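Local coordinates for putative branched-chain amino acid aminotransferase IlvE (Streptococcus mutans, PDB 4DQN), which is a pyridoxal-phosphate-dependent aminotransferase of the branched-chain amino acids, probably with 2-oxoglutarate as amino acceptor, at the interface of chains A and B. Residues are numbered along the deposited sequence; one frame, centred on the assembly and turned at random. Chains: chain A/B, Putative branched-chain amino acid aminotransferase IlvE.

The interface of chains A and B. Residues chain A 53-54, 56-57, 59; chain B 53-54, 57, 59.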
# COMPACT_ATOMS: atom_id res chain seq x y z
N ALA A 53 4.14 -8.96 0.40
CA ALA A 53 3.97 -7.96 -0.65
C ALA A 53 2.51 -7.88 -1.10
O ALA A 53 2.04 -6.83 -1.52
CB ALA A 53 4.89 -8.24 -1.83
N LEU A 54 1.80 -9.00 -0.98
CA LEU A 54 0.42 -9.10 -1.46
C LEU A 54 -0.61 -8.78 -0.38
O LEU A 54 -1.69 -8.27 -0.69
CB LEU A 54 0.15 -10.50 -2.02
CG LEU A 54 0.99 -10.95 -3.22
CD1 LEU A 54 0.72 -12.43 -3.49
CD2 LEU A 54 0.65 -10.10 -4.45
N TYR A 56 0.23 -7.23 2.95
CA TYR A 56 0.55 -6.14 3.86
C TYR A 56 1.35 -5.05 3.15
O TYR A 56 2.03 -4.25 3.80
CB TYR A 56 1.30 -6.71 5.08
CG TYR A 56 0.50 -7.79 5.78
CD1 TYR A 56 -0.81 -7.54 6.19
CD2 TYR A 56 1.03 -9.06 6.00
CE1 TYR A 56 -1.56 -8.51 6.82
CE2 TYR A 56 0.27 -10.05 6.63
CZ TYR A 56 -1.01 -9.76 7.04
OH TYR A 56 -1.79 -10.71 7.66
N GLY A 57 1.26 -5.02 1.82
CA GLY A 57 1.88 -3.97 1.02
C GLY A 57 3.38 -3.84 1.19
O GLY A 57 3.95 -2.74 1.04
N GLU A 59 6.28 -3.78 -0.26
CA GLU A 59 6.77 -3.73 -1.63
C GLU A 59 7.28 -2.32 -1.94
O GLU A 59 6.79 -1.34 -1.36
CB GLU A 59 5.64 -4.08 -2.59
CG GLU A 59 4.45 -3.12 -2.48
CD GLU A 59 3.26 -3.53 -3.30
OE1 GLU A 59 2.62 -2.63 -3.91
OE2 GLU A 59 2.95 -4.74 -3.35
N ALA B 53 -0.55 -5.45 -8.22
CA ALA B 53 -0.56 -5.75 -6.79
C ALA B 53 0.83 -5.54 -6.19
O ALA B 53 0.95 -5.20 -5.01
CB ALA B 53 -1.06 -7.17 -6.53
N LEU B 54 1.87 -5.72 -7.01
CA LEU B 54 3.25 -5.64 -6.54
C LEU B 54 3.85 -4.25 -6.69
O LEU B 54 4.71 -3.86 -5.89
CB LEU B 54 4.12 -6.66 -7.29
CG LEU B 54 3.76 -8.13 -7.13
CD1 LEU B 54 4.60 -8.95 -8.12
CD2 LEU B 54 4.01 -8.59 -5.69
N GLY B 57 0.33 -1.39 -5.30
CA GLY B 57 -0.46 -1.75 -4.13
C GLY B 57 -1.90 -2.11 -4.42
O GLY B 57 -2.79 -1.92 -3.57
N GLU B 59 -4.27 -4.31 -4.13
CA GLU B 59 -4.46 -5.56 -3.41
C GLU B 59 -5.37 -5.32 -2.21
O GLU B 59 -5.41 -4.22 -1.65
CB GLU B 59 -3.10 -6.08 -2.92
CG GLU B 59 -2.41 -5.10 -1.98
CD GLU B 59 -1.01 -5.52 -1.60
OE1 GLU B 59 -0.64 -5.34 -0.42
OE2 GLU B 59 -0.27 -6.01 -2.48
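OE1 of the B:Glu59 carboxyl group is approached by the amide N of A:Gly57 and by the carbonyl O of A:Leu54, across the dimer interface of this class-IV aminotransferase. These partners lie at the C-terminal end of the short helix 52-55 of chain A and in the turn after it. The amide N of A:Gly57 is 3.0 Å from OE1, a weak, bent hydrogen bond with 122° at the hydrogen. OE2, the second carboxyl oxygen, approaches the carbonyl O of A:Ala53 to 2.6 Å. Two oxygens this close would repel if both could only accept; the pair makes a hydrogen bond only if the carboxyl carries a proton, which the closeness suggests but the structure does not show. The carbonyl O of A:Leu54 stands over the flat face of the carboxyl group, 3.1 Å from OE1. The two carbonyls may favour a protonated carboxyl, against the weak pull of the A:Gly57 N-H.

The interface is two-fold symmetric, and A:Glu59 enters the 53-57 segment of chain B in the same way. The family commonly works as a dimer, which fits this pairing. Each Glu59 starts strand 59-61 with CG wedged between the backbone N and the carbonyl carbon (chi1 60°). From there the extended chain runs past the partner's Leu54 carbonyl, whose O lies 3.4 Å from CB and 3.5 Å from CG of Glu59, so that the carboxyl oxygens reach Ala53 O and Gly57 N. Gly57, with a positive phi of 59°, turns the chain between helix and strand.

An apolar contact lies beside the two carboxyl groups. The side chains of A:Leu54 and B:Leu54 cross obliquely, their CD2 methyls touching tip to tip at 3.9 Å. The CD2 of A:Leu54 also rests 4.0 Å from the CB methyl of B:Ala53, with the CB methyl of A:Ala53 against CD2 of B:Leu54 in the symmetric pair.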